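Local coordinates for transcription initiation factor IIB,Transcription initiation factor IIB (Methanocaldococcus vulcanius, PDB 5O9I), which is the mini-intein carried by an archaeal TFIIB, a HINT-fold domain that probably excises itself from the host transcription factor by protein splicing, at residues E82-G87 with I159-K164; V99-D104 with V117-V122. All blocks are in the same frame, centred on the assembly; numbering follows the deposited sequence.

Contact 1. Residues E82-G87 with I159-K164; sequences EIVVEG and IKKINK
Val-84 faces both Lys-160 and Lys-161 across two antiparallel strands, a classic beta bulge in a sheet of the HINT fold. Val-84 O takes two N-H groups, Lys-160 N at 2.7 Å and, weakly, Lys-161 N, while Val-84 N bonds to Lys-161 O at 2.9 Å, lying almost in line with that C=O. The Lys-160 donor is tilted 30° out of the carbonyl plane. On one face of the sheet Ile-83 and Ile-162 lie side by side and touch through their CG2 methyls at 3.8 Å. With Ile-83 CG1 beside the backbone N (chi1 -50°), Ile-83 CG2 is anti to N and also meets Ile-159 CG2 at 4.0 Å; Leu-115 and Leu-121 pack against both Ile-83 and Ile-159. Val-85, whose side chain diverges from that of Ile-159, touches Ile-159 CA through CG1. On the other face, Lys-161 starts with CG between its backbone N and carbonyl carbon (chi1 55°), then bends at chi2 and chi4 to run beside Val-84. Its ammonium remains 5.6 Å from Glu-82 OE1, too far for a salt bridge, and Lys-161 NZ ends 3.7 Å from Val-84 CG2.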
ATOM      1  N   GLU A  82     -12.327  -2.480   4.612  1.00116.75           N
ATOM      2  CA  GLU A  82     -11.594  -1.817   5.672  1.00112.02           C
ATOM      3  C   GLU A  82     -11.054  -2.893   6.597  1.00111.50           C
ATOM      4  O   GLU A  82     -11.784  -3.788   6.986  1.00114.34           O
ATOM      5  CB  GLU A  82     -12.483  -0.870   6.446  1.00113.99           C
ATOM      6  CG  GLU A  82     -11.695   0.019   7.388  1.00112.75           C
ATOM      7  CD  GLU A  82     -12.531   1.037   8.104  1.00114.55           C
ATOM      8  OE1 GLU A  82     -13.620   0.666   8.611  1.00117.39           O
ATOM      9  OE2 GLU A  82     -12.086   2.207   8.154  1.00113.40           O
ATOM     10  N   ILE A  83      -9.775  -2.809   6.934  1.00105.52           N
ATOM     11  CA  ILE A  83      -9.180  -3.742   7.880  1.00100.90           C
ATOM     12  C   ILE A  83      -8.811  -2.953   9.117  1.00 98.48           C
ATOM     13  O   ILE A  83      -8.155  -1.908   8.995  1.00 86.78           O
ATOM     14  CB  ILE A  83      -7.931  -4.397   7.341  1.00 97.39           C
ATOM     15  CG1 ILE A  83      -8.230  -4.939   5.952  1.00100.17           C
ATOM     16  CG2 ILE A  83      -7.481  -5.502   8.307  1.00 96.78           C
ATOM     17  CD1 ILE A  83      -7.115  -5.756   5.322  1.00 99.20           C
ATOM     18  N   VAL A  84      -9.239  -3.476  10.270  1.00 97.11           N
ATOM     19  CA  VAL A  84      -8.864  -2.951  11.564  1.00 96.40           C
ATOM     20  C   VAL A  84      -8.010  -3.965  12.315  1.00 94.76           C
ATOM     21  O   VAL A  84      -8.344  -5.180  12.323  1.00 98.00           O
ATOM     22  CB  VAL A  84     -10.103  -2.672  12.431  1.00 99.55           C
ATOM     23  CG1 VAL A  84      -9.710  -1.801  13.620  1.00 97.23           C
ATOM     24  CG2 VAL A  84     -11.184  -2.004  11.590  1.00100.60           C
ATOM     25  N   VAL A  85      -6.928  -3.471  12.932  1.00 87.92           N
ATOM     26  CA  VAL A  85      -6.077  -4.305  13.792  1.00 87.28           C
ATOM     27  C   VAL A  85      -5.964  -3.773  15.211  1.00 89.35           C
ATOM     28  O   VAL A  85      -6.284  -2.588  15.494  1.00 88.16           O
ATOM     29  CB  VAL A  85      -4.631  -4.511  13.224  1.00 82.63           C
ATOM     30  CG1 VAL A  85      -4.663  -5.373  11.953  1.00 82.60           C
ATOM     31  CG2 VAL A  85      -3.903  -3.191  12.987  1.00 79.04           C
ATOM     32  N   GLU A  86      -5.522  -4.673  16.099  1.00 93.23           N
ATOM     33  CA  GLU A  86      -5.030  -4.326  17.461  1.00 94.71           C
ATOM     34  C   GLU A  86      -4.468  -2.908  17.514  1.00 89.19           C
ATOM     35  O   GLU A  86      -3.491  -2.631  16.873  1.00 86.42           O
ATOM     36  CB  GLU A  86      -3.947  -5.342  17.872  1.00 97.53           C
ATOM     37  CG  GLU A  86      -3.794  -5.636  19.371  1.00101.57           C
ATOM     38  CD  GLU A  86      -3.382  -7.081  19.635  1.00108.18           C
ATOM     39  OE1 GLU A  86      -2.414  -7.515  18.972  1.00110.27           O
ATOM     40  OE2 GLU A  86      -4.018  -7.769  20.481  1.00112.59           O
ATOM     41  N   GLY A  87      -5.108  -2.007  18.253  1.00 92.32           N
ATOM     42  CA  GLY A  87      -4.726  -0.573  18.277  1.00 90.57           C
ATOM     43  C   GLY A  87      -5.668   0.308  17.464  1.00 90.54           C
ATOM     44  O   GLY A  87      -5.503   1.542  17.420  1.00 90.39           O
ATOM     45  N   ILE A 159      -5.861  -9.053  13.455  1.00 93.50           N
ATOM     46  CA  ILE A 159      -6.979  -8.369  12.845  1.00 99.18           C
ATOM     47  C   ILE A 159      -8.171  -8.357  13.802  1.00106.17           C
ATOM     48  O   ILE A 159      -8.589  -9.403  14.277  1.00103.95           O
ATOM     49  CB  ILE A 159      -7.382  -9.065  11.531  1.00 99.10           C
ATOM     50  CG1 ILE A 159      -6.210  -9.099  10.570  1.00 93.30           C
ATOM     51  CG2 ILE A 159      -8.607  -8.371  10.920  1.00104.47           C
ATOM     52  CD1 ILE A 159      -6.124 -10.316   9.696  1.00 95.54           C
ATOM     53  N   LYS A 160      -8.714  -7.164  14.049  1.00114.29           N
ATOM     54  CA  LYS A 160      -9.801  -6.964  14.997  1.00120.49           C
ATOM     55  C   LYS A 160     -11.096  -7.283  14.261  1.00129.01           C
ATOM     56  O   LYS A 160     -11.817  -8.208  14.637  1.00135.63           O
ATOM     57  CB  LYS A 160      -9.778  -5.522  15.512  1.00119.81           C
ATOM     58  CG  LYS A 160     -10.645  -5.286  16.742  1.00125.94           C
ATOM     59  CD  LYS A 160      -9.851  -4.937  17.997  1.00126.65           C
ATOM     60  CE  LYS A 160      -9.419  -3.465  17.985  1.00126.05           C
ATOM     61  NZ  LYS A 160      -8.543  -3.067  19.132  1.00122.95           N
ATOM     62  N   LYS A 161     -11.372  -6.547  13.189  1.00133.24           N
ATOM     63  CA  LYS A 161     -12.447  -6.923  12.259  1.00137.71           C
ATOM     64  C   LYS A 161     -12.222  -6.317  10.883  1.00138.76           C
ATOM     65  O   LYS A 161     -11.393  -5.419  10.720  1.00143.82           O
ATOM     66  CB  LYS A 161     -13.834  -6.564  12.803  1.00141.90           C
ATOM     67  CG  LYS A 161     -14.017  -5.107  13.186  1.00141.53           C
ATOM     68  CD  LYS A 161     -15.393  -4.566  12.828  1.00145.27           C
ATOM     69  CE  LYS A 161     -15.614  -3.184  13.432  1.00144.98           C
ATOM     70  NZ  LYS A 161     -14.447  -2.253  13.341  1.00136.85           N
ATOM     71  N   ILE A 162     -12.975  -6.829   9.909  1.00146.98           N
ATOM     72  CA  ILE A 162     -12.822  -6.478   8.495  1.00144.06           C
ATOM     73  C   ILE A 162     -14.160  -6.147   7.860  1.00148.32           C
ATOM     74  O   ILE A 162     -14.840  -7.029   7.427  1.00145.75           O
ATOM     75  CB  ILE A 162     -12.036  -7.556   7.699  1.00142.07           C
ATOM     76  CG1 ILE A 162     -12.627  -8.970   7.795  1.00137.55           C
ATOM     77  CG2 ILE A 162     -10.617  -7.566   8.256  1.00142.28           C
ATOM     78  CD1 ILE A 162     -11.778 -10.029   7.117  1.00131.09           C
ATOM     79  N   ASN A 163     -14.498  -4.857   7.786  1.00152.56           N
ATOM     80  CA  ASN A 163     -15.820  -4.395   7.382  1.00154.52           C
ATOM     81  C   ASN A 163     -15.820  -3.680   6.000  1.00154.90           C
ATOM     82  O   ASN A 163     -15.535  -2.484   5.883  1.00152.86           O
ATOM     83  CB  ASN A 163     -16.339  -3.470   8.502  1.00154.61           C
ATOM     84  CG  ASN A 163     -17.859  -3.526   8.693  1.00163.69           C
ATOM     85  OD1 ASN A 163     -18.330  -3.346   9.818  1.00165.16           O
ATOM     86  ND2 ASN A 163     -18.626  -3.765   7.608  1.00163.50           N
ATOM     87  N   LYS A 164     -16.204  -4.445   4.984  1.00158.52           N
ATOM     88  CA  LYS A 164     -16.333  -3.941   3.598  1.00157.33           C
ATOM     89  C   LYS A 164     -17.213  -2.690   3.504  1.00150.22           C
ATOM     90  O   LYS A 164     -18.051  -2.465   4.364  1.00154.18           O
ATOM     91  CB  LYS A 164     -16.781  -5.051   2.623  1.00165.79           C
ATOM     92  CG  LYS A 164     -18.213  -5.558   2.740  1.00173.60           C
ATOM     93  CD  LYS A 164     -18.458  -6.358   4.004  1.00177.73           C
ATOM     94  CE  LYS A 164     -19.832  -7.031   3.998  1.00186.10           C
ATOM     95  NZ  LYS A 164     -20.909  -6.051   4.333  1.00189.56           N
TER

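Contact 2. Residues V99-D104 with V117-V122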
ATOM      1  N   VAL A  99      -1.581  -8.051   1.162  1.00 84.61           N
ATOM      2  CA  VAL A  99      -0.798  -7.537   2.262  1.00 82.05           C
ATOM      3  C   VAL A  99       0.124  -8.661   2.685  1.00 78.80           C
ATOM      4  O   VAL A  99       0.365  -9.557   1.884  1.00 84.51           O
ATOM      5  CB  VAL A  99      -1.689  -7.049   3.414  1.00 83.21           C
ATOM      6  CG1 VAL A  99      -2.711  -6.050   2.892  1.00 83.89           C
ATOM      7  CG2 VAL A  99      -2.370  -8.204   4.134  1.00 86.01           C
ATOM      8  N   PHE A 100       0.693  -8.613   3.882  1.00 72.25           N
ATOM      9  CA  PHE A 100       1.633  -9.642   4.283  1.00 70.96           C
ATOM     10  C   PHE A 100       1.209 -10.220   5.610  1.00 73.04           C
ATOM     11  O   PHE A 100       0.563  -9.540   6.412  1.00 75.82           O
ATOM     12  CB  PHE A 100       3.038  -9.093   4.442  1.00 65.53           C
ATOM     13  CG  PHE A 100       3.739  -8.782   3.150  1.00 62.72           C
ATOM     14  CD1 PHE A 100       3.558  -7.539   2.515  1.00 60.45           C
ATOM     15  CD2 PHE A 100       4.630  -9.688   2.584  1.00 60.86           C
ATOM     16  CE1 PHE A 100       4.229  -7.233   1.341  1.00 58.95           C
ATOM     17  CE2 PHE A 100       5.322  -9.364   1.423  1.00 58.94           C
ATOM     18  CZ  PHE A 100       5.119  -8.154   0.796  1.00 58.17           C
ATOM     19  N   THR A 101       1.596 -11.463   5.839  1.00 73.62           N
ATOM     20  CA  THR A 101       1.366 -12.096   7.109  1.00 78.35           C
ATOM     21  C   THR A 101       2.637 -12.848   7.403  1.00 79.23           C
ATOM     22  O   THR A 101       3.582 -12.812   6.616  1.00 77.26           O
ATOM     23  CB  THR A 101       0.117 -13.024   7.093  1.00 82.23           C
ATOM     24  OG1 THR A 101      -0.213 -13.401   8.425  1.00 81.29           O
ATOM     25  CG2 THR A 101       0.350 -14.294   6.224  1.00 82.80           C
ATOM     26  N   VAL A 102       2.674 -13.492   8.557  1.00 83.10           N
ATOM     27  CA  VAL A 102       3.815 -14.309   8.916  1.00 85.23           C
ATOM     28  C   VAL A 102       3.454 -15.743   8.635  1.00 91.75           C
ATOM     29  O   VAL A 102       2.293 -16.137   8.782  1.00 97.04           O
ATOM     30  CB  VAL A 102       4.232 -14.166  10.390  1.00 82.52           C
ATOM     31  CG1 VAL A 102       5.409 -15.090  10.737  1.00 80.95           C
ATOM     32  CG2 VAL A 102       4.573 -12.711  10.666  1.00 80.18           C
ATOM     33  N   LYS A 103       4.438 -16.505   8.166  1.00 89.44           N
ATOM     34  CA  LYS A 103       4.338 -17.905   8.255  1.00 94.56           C
ATOM     35  C   LYS A 103       5.730 -18.512   8.201  1.00 93.69           C
ATOM     36  O   LYS A 103       6.535 -18.178   7.334  1.00 92.89           O
ATOM     37  CB  LYS A 103       3.409 -18.426   7.177  1.00100.66           C
ATOM     38  CG  LYS A 103       3.003 -19.860   7.409  1.00107.53           C
ATOM     39  CD  LYS A 103       2.014 -20.093   8.580  1.00109.84           C
ATOM     40  CE  LYS A 103       1.636 -21.589   8.788  1.00111.30           C
ATOM     41  NZ  LYS A 103       1.605 -22.489   7.574  1.00110.37           N
ATOM     42  N   ASP A 104       6.019 -19.345   9.209  1.00 93.69           N
ATOM     43  CA  ASP A 104       7.333 -19.967   9.416  1.00 90.67           C
ATOM     44  C   ASP A 104       8.432 -18.919   9.607  1.00 86.64           C
ATOM     45  O   ASP A 104       9.566 -19.045   9.139  1.00 88.56           O
ATOM     46  CB  ASP A 104       7.650 -20.986   8.309  1.00 88.98           C
ATOM     47  CG  ASP A 104       6.704 -22.208   8.341  1.00 89.12           C
ATOM     48  OD1 ASP A 104       6.051 -22.471   9.399  1.00 86.54           O
ATOM     49  OD2 ASP A 104       6.620 -22.908   7.302  1.00 84.81           O
ATOM     50  N   VAL A 117     -10.283 -12.796  10.696  1.00130.07           N
ATOM     51  CA  VAL A 117     -10.015 -12.144  11.980  1.00129.13           C
ATOM     52  C   VAL A 117      -8.988 -12.957  12.813  1.00128.62           C
ATOM     53  O   VAL A 117      -8.999 -14.187  12.783  1.00132.14           O
ATOM     54  CB  VAL A 117     -11.344 -11.909  12.762  1.00129.39           C
ATOM     55  CG1 VAL A 117     -11.089 -11.379  14.151  1.00129.25           C
ATOM     56  CG2 VAL A 117     -12.243 -10.934  12.017  1.00129.15           C
ATOM     57  N   GLY A 118      -8.091 -12.275  13.522  1.00127.13           N
ATOM     58  CA  GLY A 118      -7.079 -12.953  14.353  1.00123.86           C
ATOM     59  C   GLY A 118      -5.810 -13.440  13.648  1.00118.45           C
ATOM     60  O   GLY A 118      -4.890 -13.961  14.300  1.00113.55           O
ATOM     61  N   ASP A 119      -5.736 -13.278  12.326  1.00117.36           N
ATOM     62  CA  ASP A 119      -4.474 -13.446  11.649  1.00112.18           C
ATOM     63  C   ASP A 119      -3.610 -12.214  11.875  1.00104.11           C
ATOM     64  O   ASP A 119      -4.089 -11.099  12.193  1.00100.81           O
ATOM     65  CB  ASP A 119      -4.590 -13.786  10.147  1.00115.18           C
ATOM     66  CG  ASP A 119      -4.057 -15.242   9.809  1.00119.43           C
ATOM     67  OD1 ASP A 119      -4.693 -16.218  10.267  1.00127.54           O
ATOM     68  OD2 ASP A 119      -3.009 -15.408   9.118  1.00110.48           O
ATOM     69  N   ILE A 120      -2.321 -12.495  11.704  1.00 95.57           N
ATOM     70  CA  ILE A 120      -1.273 -11.593  12.005  1.00 89.83           C
ATOM     71  C   ILE A 120      -0.939 -10.882  10.710  1.00 83.21           C
ATOM     72  O   ILE A 120      -0.697 -11.534   9.692  1.00 81.60           O
ATOM     73  CB  ILE A 120      -0.090 -12.361  12.611  1.00 92.73           C
ATOM     74  CG1 ILE A 120      -0.290 -12.418  14.137  1.00 95.04           C
ATOM     75  CG2 ILE A 120       1.261 -11.735  12.244  1.00 91.29           C
ATOM     76  CD1 ILE A 120       0.336 -13.612  14.821  1.00 96.78           C
ATOM     77  N   LEU A 121      -0.956  -9.548  10.772  1.00 77.30           N
ATOM     78  CA  LEU A 121      -0.555  -8.701   9.659  1.00 72.30           C
ATOM     79  C   LEU A 121       0.680  -7.946   9.988  1.00 66.30           C
ATOM     80  O   LEU A 121       0.962  -7.694  11.141  1.00 68.40           O
ATOM     81  CB  LEU A 121      -1.655  -7.715   9.325  1.00 72.45           C
ATOM     82  CG  LEU A 121      -2.863  -8.320   8.623  1.00 74.72           C
ATOM     83  CD1 LEU A 121      -3.708  -7.182   8.060  1.00 76.18           C
ATOM     84  CD2 LEU A 121      -2.485  -9.297   7.533  1.00 73.01           C
ATOM     85  N   VAL A 122       1.422  -7.604   8.948  1.00 65.35           N
ATOM     86  CA  VAL A 122       2.684  -6.865   9.064  1.00 59.63           C
ATOM     87  C   VAL A 122       2.389  -5.370   8.858  1.00 57.68           C
ATOM     88  O   VAL A 122       1.699  -4.984   7.896  1.00 58.89           O
ATOM     89  CB  VAL A 122       3.699  -7.340   8.015  1.00 57.92           C
ATOM     90  CG1 VAL A 122       5.042  -6.766   8.341  1.00 58.76           C
ATOM     91  CG2 VAL A 122       3.865  -8.834   8.023  1.00 57.87           C
TER
HETATM   92  O   HOH W   1       0.442  -6.562   6.124  1.00 57.73           O
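Thr-101 reaches Ile-120 with its hydroxyl: OG1, anti to the backbone N (chi1 -168°), points at Ile-120 O. The modelled 2.3 Å from Thr-101 OG1 to Ile-120 O is too short to be taken literally, so this bond's geometry is doubtful. Beside it, Val-122 N gives a weak hydrogen bond to Phe-100 O at 3.3 Å. Leu-121 CD2 and Val-122 CG2 close around Phe-100 O. Leu-121 CD2 also lies against Val-99 CG2 at 3.6 Å, the two side chains crossing at a slant, and Val-122 CG2 meets Phe-100 CB at 3.7 Å. Val-102 and Ile-120 touch methyl to methyl through their CG2 atoms. A water lies between Phe-100 N and Val-122 O, 2.7 Å from Val-122 O, well placed to bridge them. The N-to-C directions of 99-103 and 120-122 differ by 123°, far from a regular antiparallel pair.

In the next shell, the Phe-100 ring turns away from Val-122 to meet Phe-58 edge-to-face, and His-193 also meets it. Phe-156 backs Val-102 and Ile-120, Val-107 and Val-191 cover Val-122, and the Asp-119 carboxylate is held by a salt bridge to Arg-116. Strand 98-103 is paired with 106-111, whereas 120-124 belongs to the sheet of contact 1, so here strands from two sheets cross obliquely, joined by one weak backbone bond, a threonine hydroxyl and apolar side chains, within the all-beta HINT fold of inteins.

Overall arrangement
Contact 2 is nested in the chain loop that contact 1 closes, and their centres are 13 Å apart. The join between them is direct: residues 159-162 end strand 154-162, the sheet neighbour of 120-124, and probable hydrogen bonds link Ile-159 N to Asp-119 O and Ile-159 O to Gly-118 N, both 3.0 Å. Val-117 CG1 packs on Ile-159 O and Lys-160 O beside this join. The sheet runs 81-85, 154-162, 120-124: contact 1 pairs the first two, while contact 2 packs the outer strand 120-124 against the hairpin of 98-103 and 106-111. His-193 is followed by an asparagine, a pair that in inteins typically marks the C-terminal splice junction, so contact 2 probably lies beside it.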